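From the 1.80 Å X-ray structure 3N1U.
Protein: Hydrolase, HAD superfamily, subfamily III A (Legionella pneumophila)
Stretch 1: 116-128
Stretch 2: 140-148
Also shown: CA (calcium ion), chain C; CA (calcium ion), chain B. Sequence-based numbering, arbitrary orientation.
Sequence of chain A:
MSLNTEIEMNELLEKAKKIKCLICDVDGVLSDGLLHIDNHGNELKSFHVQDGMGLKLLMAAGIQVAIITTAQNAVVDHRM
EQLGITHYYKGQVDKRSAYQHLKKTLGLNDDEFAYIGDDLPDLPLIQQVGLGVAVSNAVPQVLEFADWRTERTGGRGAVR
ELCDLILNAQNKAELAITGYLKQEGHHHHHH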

# COMPACT_ATOMS: atom_id res chain seq x y z
N ILE A 116 -10.28 17.28 11.20
CA ILE A 116 -10.26 15.90 10.74
C ILE A 116 -9.09 15.14 11.43
O ILE A 116 -7.92 15.57 11.42
N GLY A 117 -9.46 14.05 12.08
CA GLY A 117 -8.59 13.36 13.02
C GLY A 117 -8.69 11.84 12.85
O GLY A 117 -9.60 11.34 12.18
N ASP A 118 -7.81 11.10 13.51
CA ASP A 118 -7.90 9.62 13.51
C ASP A 118 -7.70 8.92 14.89
O ASP A 118 -7.96 7.70 15.01
N ASP A 119 -7.20 9.63 15.92
CA ASP A 119 -6.80 8.94 17.17
C ASP A 119 -7.24 9.77 18.42
O ASP A 119 -7.75 10.91 18.28
N LEU A 120 -7.09 9.20 19.60
CA LEU A 120 -7.70 9.75 20.80
C LEU A 120 -7.31 11.20 21.10
O LEU A 120 -8.15 11.94 21.60
N PRO A 121 -6.06 11.61 20.82
CA PRO A 121 -5.76 13.04 21.13
C PRO A 121 -6.50 14.06 20.25
O PRO A 121 -6.61 15.24 20.64
N ASP A 122 -7.09 13.60 19.15
CA ASP A 122 -7.95 14.44 18.30
C ASP A 122 -9.36 14.58 18.85
O ASP A 122 -10.10 15.48 18.46
N LEU A 123 -9.76 13.65 19.71
CA LEU A 123 -11.16 13.61 20.18
C LEU A 123 -11.74 14.92 20.77
O LEU A 123 -12.83 15.33 20.39
N PRO A 124 -11.02 15.57 21.70
CA PRO A 124 -11.60 16.82 22.25
C PRO A 124 -11.77 17.91 21.20
O PRO A 124 -12.69 18.71 21.33
N LEU A 125 -10.87 17.98 20.21
CA LEU A 125 -11.02 18.94 19.13
C LEU A 125 -12.17 18.56 18.19
O LEU A 125 -12.99 19.41 17.82
N ILE A 126 -12.27 17.29 17.86
CA ILE A 126 -13.35 16.81 17.03
C ILE A 126 -14.74 17.13 17.67
O ILE A 126 -15.67 17.53 16.98
N GLN A 127 -14.86 16.98 18.98
CA GLN A 127 -16.12 17.28 19.70
C GLN A 127 -16.39 18.77 19.86
O GLN A 127 -17.57 19.21 19.90
N GLN A 128 -15.33 19.57 19.93
CA GLN A 128 -15.50 21.02 20.19
C GLN A 128 -15.86 21.86 18.97
O GLN A 128 -16.64 22.80 19.06
N PRO A 140 -11.76 3.31 17.03
CA PRO A 140 -13.21 3.22 17.27
C PRO A 140 -13.93 4.41 17.97
O PRO A 140 -15.02 4.83 17.52
N GLN A 141 -13.34 4.98 19.03
CA GLN A 141 -13.95 6.14 19.69
C GLN A 141 -14.05 7.37 18.80
O GLN A 141 -15.04 8.12 18.84
N VAL A 142 -13.01 7.61 18.00
CA VAL A 142 -13.05 8.72 17.08
C VAL A 142 -14.15 8.53 16.03
O VAL A 142 -14.86 9.48 15.73
N LEU A 143 -14.30 7.32 15.48
CA LEU A 143 -15.41 7.08 14.54
C LEU A 143 -16.74 7.31 15.26
O LEU A 143 -17.67 7.90 14.70
N GLU A 144 -16.82 6.85 16.50
CA GLU A 144 -18.07 6.97 17.28
C GLU A 144 -18.56 8.42 17.52
O GLU A 144 -19.77 8.69 17.43
N PHE A 145 -17.64 9.32 17.85
CA PHE A 145 -18.00 10.62 18.39
C PHE A 145 -17.89 11.78 17.36
O PHE A 145 -18.31 12.90 17.65
N ALA A 146 -17.35 11.49 16.17
CA ALA A 146 -17.25 12.50 15.13
C ALA A 146 -18.62 12.88 14.58
O ALA A 146 -19.55 12.08 14.63
N ASP A 147 -18.75 14.09 14.03
CA ASP A 147 -19.99 14.46 13.34
C ASP A 147 -20.20 13.71 12.04
O ASP A 147 -21.33 13.54 11.59
N TRP A 148 -19.10 13.27 11.43
CA TRP A 148 -19.10 12.68 10.09
C TRP A 148 -17.83 11.88 9.90
O TRP A 148 -16.81 12.18 10.51

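The two stretches meet in a small, mainly apolar contact between nearly parallel helices, with no direct hydrogen bond across it and with calcium and water gathered at its margins. Helix 123-128 and helix 140-145 run in the same direction, 5° apart, and their axes approach to 10.2 Å, a spacing filled by side chains of moderate size.

Val-142 is the centerpiece. Its CA-to-CB bond points toward stretch 1, and the t rotamer (chi1 174°) places the two methyls against different neighbors. CG1 of Val-142 lies 3.7 Å from CD1 of Ile-126 and 4.0 Å from O of Gly-117; its CG2 lies 4.0 Å from CG of Leu-123 and 3.4 Å from O of Asp-119. A compact, branched residue thus meets both helix and loop without needing a long side chain. Gly-117 suits its tight position because a CB there would clash with CB of Asp-122, at 2.6 Å.

Ile-126 also points inward, in the m rotamer with chi2 t. While its CD1 meets Val-142, its CG2 reaches across to Ala-146: CG2 of Ile-126 lies 4.1 Å from CB and 3.7 Å from CA of Ala-146. Alanine, with only a methyl group, adds little bulk here, and the isoleucine packs against its CA as well as its CB, just past the end of the second helix. Leu-123 starts out sideways, with chi1 between wells at -106° and chi2 t, but its end turns inward: CD2 of Leu-123 sits 3.9 Å from CB of Phe-145, and its CD1 lies 3.7 Å from OE1 of Gln-141.

Longer side chains cover the border. Gln-141, m then t, is long enough to bring its amide NE2 to 3.7 Å from CD2 of Leu-120. Phe-145, also m, starts toward stretch 1, but its ring leads away; NE2 of Gln-127 approaches it obliquely, 3.6 Å from CD1 of Phe-145.

Polar groups organize the edges. OD2 of Asp-122 accepts hydrogen bonds from N of Asp-118 (3.0 Å) and N of Asp-119 (3.1 Å), bracing the loop that faces Val-142. Asp-118 points away in the p rotamer, and its OD1 binds the chain B calcium at 2.2 Å; water 2, a ligand of that ion, donates to OD2 of Asp-122 at 2.8 Å. At the other end, the m rotamer of Asp-147 presents OD1 and OD2 to the chain C calcium, at 2.6 and 2.8 Å. Water 3, bound to this ion, bridges the stretches by donating to O of Ile-126 (3.2 Å) and O of Phe-145 (2.7 Å).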

# COMPACT_ATOMS: atom_id res chain seq x y z
CB ILE A 116 -10.27 15.81 9.19
CG1 ILE A 116 -10.37 14.34 8.73
CG2 ILE A 116 -9.04 16.55 8.56
CD1 ILE A 116 -10.63 14.18 7.19
CB ASP A 118 -6.87 9.05 12.53
CG ASP A 118 -5.45 9.08 13.09
OD1 ASP A 118 -4.90 10.17 13.45
OD2 ASP A 118 -4.85 7.98 13.12
CB ASP A 119 -5.29 8.56 17.18
CG ASP A 119 -5.00 7.26 17.97
OD1 ASP A 119 -5.75 6.95 18.92
OD2 ASP A 119 -4.01 6.54 17.64
CB LEU A 120 -7.42 8.83 22.01
CG LEU A 120 -7.80 7.36 21.72
CD1 LEU A 120 -7.37 6.53 22.95
CD2 LEU A 120 -9.31 7.25 21.54
CB PRO A 121 -4.24 13.14 20.98
CG PRO A 121 -3.74 11.59 21.06
CD PRO A 121 -4.86 10.87 20.35
CB ASP A 122 -8.02 13.85 16.89
CG ASP A 122 -6.67 13.68 16.23
OD1 ASP A 122 -5.85 14.64 16.24
OD2 ASP A 122 -6.40 12.57 15.71
CB LEU A 123 -11.33 12.49 21.23
CG LEU A 123 -12.05 11.25 20.74
CD1 LEU A 123 -12.14 10.35 22.00
CD2 LEU A 123 -13.45 11.71 20.25
CB PRO A 124 -10.56 17.26 23.28
CG PRO A 124 -9.77 15.97 23.64
CD PRO A 124 -9.75 15.19 22.37
CB LEU A 125 -9.69 19.14 18.38
CG LEU A 125 -8.58 19.72 19.29
CD1 LEU A 125 -7.48 20.20 18.37
CD2 LEU A 125 -9.10 20.88 20.13
CB ILE A 126 -13.17 15.32 16.79
CG1 ILE A 126 -12.14 15.14 15.67
CG2 ILE A 126 -14.49 14.67 16.33
CD1 ILE A 126 -11.75 13.67 15.50
CB GLN A 127 -16.11 16.57 21.05
CG GLN A 127 -16.03 15.07 20.86
CD GLN A 127 -16.20 14.27 22.16
OE1 GLN A 127 -15.26 14.12 22.95
NE2 GLN A 127 -17.38 13.70 22.34
CB GLN A 128 -14.21 21.59 20.80
CG GLN A 128 -14.40 22.95 21.46
CD GLN A 128 -13.17 23.33 22.25
OE1 GLN A 128 -12.13 22.64 22.18
NE2 GLN A 128 -13.25 24.43 22.95
CB PRO A 140 -13.34 1.91 18.07
CG PRO A 140 -12.21 1.02 17.45
CD PRO A 140 -11.06 2.03 17.34
CB GLN A 141 -13.15 6.52 20.90
CG GLN A 141 -13.51 5.75 22.14
CD GLN A 141 -12.63 6.14 23.30
OE1 GLN A 141 -12.82 7.20 23.91
NE2 GLN A 141 -11.65 5.29 23.63
CB VAL A 142 -11.66 8.93 16.40
CG1 VAL A 142 -11.75 10.01 15.31
CG2 VAL A 142 -10.63 9.29 17.50
CB LEU A 143 -15.39 5.66 13.98
CG LEU A 143 -14.24 5.25 13.07
CD1 LEU A 143 -14.27 3.71 12.88
CD2 LEU A 143 -14.36 5.98 11.69
CB GLU A 144 -17.94 6.21 18.60
CG GLU A 144 -19.23 6.20 19.44
CD GLU A 144 -19.00 5.60 20.83
OE1 GLU A 144 -18.01 4.88 21.03
OE2 GLU A 144 -19.81 5.89 21.73
CB PHE A 145 -17.24 10.94 19.70
CG PHE A 145 -17.71 10.13 20.90
CD1 PHE A 145 -18.86 10.49 21.62
CD2 PHE A 145 -17.01 9.00 21.31
CE1 PHE A 145 -19.30 9.73 22.73
CE2 PHE A 145 -17.42 8.22 22.41
CZ PHE A 145 -18.56 8.58 23.12
CB ALA A 146 -16.34 11.94 13.97
CB ASP A 147 -19.98 15.95 13.02
CG ASP A 147 -19.97 16.78 14.28
OD1 ASP A 147 -20.81 16.51 15.17
OD2 ASP A 147 -19.08 17.65 14.42
CB TRP A 148 -19.14 13.80 9.03
CG TRP A 148 -19.31 13.33 7.58
CD1 TRP A 148 -20.35 12.63 7.08
CD2 TRP A 148 -18.42 13.58 6.47
NE1 TRP A 148 -20.17 12.40 5.73
CE2 TRP A 148 -18.99 12.97 5.33
CE3 TRP A 148 -17.18 14.27 6.33
CZ2 TRP A 148 -18.38 12.99 4.04
CZ3 TRP A 148 -16.56 14.28 5.05
CH2 TRP A 148 -17.18 13.66 3.93
CA CA C . -19.72 17.77 17.13
CA CA B . -2.91 10.95 13.93
O HOH W 1 -2.63 8.65 14.57
O HOH W 2 -3.77 11.75 16.06
O HOH W 3 -18.15 15.62 17.36
O HOH W 4 -18.04 18.62 17.08
O HOH W 5 -0.78 11.34 14.95
O HOH W 6 -20.07 20.36 17.23